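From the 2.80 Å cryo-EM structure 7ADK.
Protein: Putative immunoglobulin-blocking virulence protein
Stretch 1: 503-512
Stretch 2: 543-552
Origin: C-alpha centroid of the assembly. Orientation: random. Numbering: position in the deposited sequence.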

# COMPACT_ATOMS: atom_id res chain seq x y z
N SER A 503 25.81 13.49 3.00
CA SER A 503 24.40 13.75 2.75
C SER A 503 23.64 12.46 2.52
O SER A 503 23.90 11.74 1.56
CB SER A 503 24.25 14.68 1.58
OG SER A 503 24.15 16.01 1.97
N LEU A 504 22.72 12.16 3.43
CA LEU A 504 21.84 11.00 3.36
C LEU A 504 20.47 11.50 2.89
O LEU A 504 19.74 12.11 3.66
CB LEU A 504 21.80 10.26 4.71
CG LEU A 504 23.17 9.84 5.27
CD1 LEU A 504 22.99 8.98 6.50
CD2 LEU A 504 24.00 9.05 4.28
N TYR A 505 20.16 11.28 1.62
CA TYR A 505 19.04 11.87 0.89
C TYR A 505 18.11 10.80 0.32
O TYR A 505 18.55 9.70 -0.00
CB TYR A 505 19.55 12.75 -0.27
CG TYR A 505 20.26 14.06 0.02
CD1 TYR A 505 19.72 15.00 0.91
CD2 TYR A 505 21.40 14.41 -0.74
CE1 TYR A 505 20.30 16.27 1.05
CE2 TYR A 505 21.95 15.69 -0.64
CZ TYR A 505 21.41 16.63 0.26
OH TYR A 505 21.93 17.88 0.31
N THR A 506 16.84 11.12 0.10
CA THR A 506 15.93 10.33 -0.74
C THR A 506 15.05 11.26 -1.55
O THR A 506 14.87 12.41 -1.17
CB THR A 506 14.98 9.37 0.03
OG1 THR A 506 13.92 10.04 0.65
CG2 THR A 506 15.63 8.61 1.15
N SER A 507 14.45 10.76 -2.63
CA SER A 507 13.37 11.44 -3.35
C SER A 507 11.99 10.80 -3.07
O SER A 507 11.14 10.76 -3.95
CB SER A 507 13.69 11.55 -4.84
OG SER A 507 14.97 12.14 -5.06
N GLY A 508 11.79 10.24 -1.87
CA GLY A 508 10.57 9.55 -1.42
C GLY A 508 10.12 9.98 -0.02
O GLY A 508 10.38 11.10 0.39
N ASN A 509 9.44 9.11 0.74
CA ASN A 509 9.05 9.39 2.13
C ASN A 509 10.24 9.20 3.08
O ASN A 509 10.66 8.08 3.37
CB ASN A 509 7.85 8.52 2.52
CG ASN A 509 7.41 8.70 3.97
OD1 ASN A 509 7.97 9.45 4.75
ND2 ASN A 509 6.39 8.00 4.39
N SER A 510 10.75 10.30 3.62
CA SER A 510 11.94 10.36 4.47
C SER A 510 11.69 10.27 5.98
O SER A 510 12.65 10.37 6.74
CB SER A 510 12.73 11.62 4.14
OG SER A 510 13.43 11.37 2.95
N LEU A 511 10.45 10.08 6.42
CA LEU A 511 10.08 9.94 7.84
C LEU A 511 9.27 8.66 8.13
O LEU A 511 8.51 8.56 9.09
CB LEU A 511 9.46 11.25 8.36
CG LEU A 511 8.09 11.61 7.76
CD1 LEU A 511 7.29 12.40 8.79
CD2 LEU A 511 8.20 12.48 6.51
N LYS A 512 9.49 7.66 7.27
CA LYS A 512 9.08 6.26 7.41
C LYS A 512 9.89 5.57 8.52
O LYS A 512 11.10 5.76 8.60
CB LYS A 512 9.29 5.64 6.02
CG LYS A 512 8.56 4.33 5.77
CD LYS A 512 8.88 3.73 4.38
CE LYS A 512 8.63 4.72 3.24
NZ LYS A 512 8.61 4.06 1.92
N ASP A 543 4.54 14.33 -7.23
CA ASP A 543 5.82 14.82 -7.75
C ASP A 543 6.98 14.45 -6.80
O ASP A 543 6.78 14.12 -5.63
CB ASP A 543 5.79 16.32 -8.10
CG ASP A 543 5.64 17.30 -6.94
OD1 ASP A 543 5.58 16.90 -5.77
OD2 ASP A 543 5.60 18.52 -7.23
N LYS A 544 8.19 14.31 -7.35
CA LYS A 544 9.37 13.87 -6.60
C LYS A 544 9.98 15.07 -5.89
O LYS A 544 10.36 16.04 -6.54
CB LYS A 544 10.38 13.15 -7.53
CG LYS A 544 9.83 11.96 -8.33
CD LYS A 544 9.29 10.76 -7.52
CE LYS A 544 10.40 9.88 -6.96
NZ LYS A 544 9.92 8.86 -6.02
N ILE A 545 10.08 15.01 -4.57
CA ILE A 545 10.71 16.01 -3.72
C ILE A 545 11.88 15.35 -2.99
O ILE A 545 11.74 14.23 -2.50
CB ILE A 545 9.69 16.63 -2.73
CG1 ILE A 545 8.52 17.35 -3.44
CG2 ILE A 545 10.34 17.59 -1.73
CD1 ILE A 545 8.89 18.56 -4.29
N THR A 546 13.02 16.02 -2.91
CA THR A 546 14.24 15.49 -2.30
C THR A 546 14.53 16.15 -0.97
O THR A 546 14.39 17.36 -0.82
CB THR A 546 15.41 15.60 -3.28
OG1 THR A 546 15.10 14.91 -4.47
CG2 THR A 546 16.69 14.95 -2.76
N THR A 547 14.91 15.37 0.03
CA THR A 547 15.13 15.84 1.41
C THR A 547 16.13 14.95 2.15
O THR A 547 16.32 13.80 1.78
CB THR A 547 13.78 15.91 2.14
OG1 THR A 547 13.91 16.34 3.47
CG2 THR A 547 13.04 14.60 2.18
N ARG A 548 16.75 15.45 3.21
CA ARG A 548 17.50 14.61 4.14
C ARG A 548 16.59 13.64 4.89
O ARG A 548 15.46 14.00 5.25
CB ARG A 548 18.41 15.45 5.05
CG ARG A 548 17.74 16.36 6.09
CD ARG A 548 17.27 15.67 7.37
NE ARG A 548 17.04 16.66 8.43
CZ ARG A 548 16.44 16.48 9.58
NH1 ARG A 548 16.00 15.33 9.96
NH2 ARG A 548 16.24 17.49 10.36
N ILE A 549 17.07 12.43 5.16
CA ILE A 549 16.30 11.41 5.89
C ILE A 549 16.20 11.78 7.38
O ILE A 549 17.17 12.24 7.98
CB ILE A 549 16.89 10.00 5.69
CG1 ILE A 549 16.85 9.53 4.23
CG2 ILE A 549 16.17 8.94 6.51
CD1 ILE A 549 17.99 8.58 3.89
N THR A 550 15.04 11.54 7.99
CA THR A 550 14.88 11.51 9.45
C THR A 550 15.08 10.08 9.93
O THR A 550 14.40 9.16 9.48
CB THR A 550 13.50 12.01 9.88
OG1 THR A 550 13.38 13.37 9.58
CG2 THR A 550 13.26 11.89 11.38
N PHE A 551 15.99 9.89 10.88
CA PHE A 551 16.26 8.60 11.48
C PHE A 551 15.85 8.58 12.95
O PHE A 551 16.42 9.30 13.76
CB PHE A 551 17.75 8.29 11.35
CG PHE A 551 18.26 8.18 9.94
CD1 PHE A 551 18.16 6.97 9.26
CD2 PHE A 551 18.88 9.28 9.32
CE1 PHE A 551 18.69 6.84 7.97
CE2 PHE A 551 19.40 9.15 8.04
CZ PHE A 551 19.32 7.93 7.36
N ASN A 552 14.91 7.72 13.31
CA ASN A 552 14.60 7.41 14.70
C ASN A 552 15.10 6.02 15.14
O ASN A 552 14.85 5.62 16.27
CB ASN A 552 13.10 7.66 14.95
CG ASN A 552 12.83 8.36 16.26
OD1 ASN A 552 13.16 7.89 17.34
ND2 ASN A 552 12.25 9.53 16.24

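The two stretches run antiparallel, and a short ladder of backbone hydrogen bonds holds them together over a buried surface of 709 Å², both sides summed. Thr 506 and Thr 547 form a hydrogen-bonded pair: Thr 506 N donates to Thr 547 O and Thr 547 N donates to Thr 506 O, each at 3.2 Å and nearly straight, so both polar groups of each backbone are spent on the other residue. Two residues further along each strand, Ile 549 N donates to Leu 504 O at 3.1 Å. Between these rungs, Tyr 505 and Arg 548 form a non-hydrogen-bonded pair, their CA atoms 4.5 Å apart. Here the carbonyls that already accept an N-H also receive CA-H...O contacts: Arg 548 CA lies 3.4 Å from Leu 504 O, and Tyr 505 CA lies 3.5 Å from Thr 547 O. Thr 506 O likewise takes a second contact, from Thr 546 CA at 3.3 Å.

Past Thr 506 the first stretch leaves its strand, and side chains take over part of the bonding. Ser 507 OG and Thr 546 OG1 share a hydrogen bond of 2.8 Å in which either hydroxyl could be the donor. The carbonyl of Ser 507 is satisfied by a side chain: Lys 544, whose CB points sideways, brings its end closer and donates from NZ to Ser 507 O at 3.1 Å. Ile 545 O meets Ser 507 CA at 3.3 Å, another CA-H...O contact.

The turn that follows is braced from within. Thr 506 OG1 accepts from Gly 508 N at 3.3 Å and donates to Ser 510 OG at 2.7 Å, while Asn 509 OD1 accepts from Leu 511 N at 3.1 Å. Ser 510 adds one more backbone hydrogen bond: its O accepts from Thr 550 N at 2.9 Å. With the CB of Ser 510 directed toward the second stretch, Ser 510 OG also packs 3.3 Å from Thr 547 CG2, a contact without a hydrogen bond. Thr 547 OG1 makes a weak bond to Arg 548 O at 3.3 Å and is also hydrogen-bonded elsewhere in the structure.

Apolar packing fills the spaces beside these bonds. Thr 506 and Thr 547 project from the same face of the sheet, where Thr 506 CG2 approaches Ile 549 CG1 to 3.4 Å. Leu 504 CB lies 4.2 Å from Ile 549 CD1, and Leu 504 CD1 reaches Phe 551 CE2 at 3.9 Å. The ring of Tyr 505 presents its edge to the second backbone, with Tyr 505 CD1 3.8 Å from Arg 548 N.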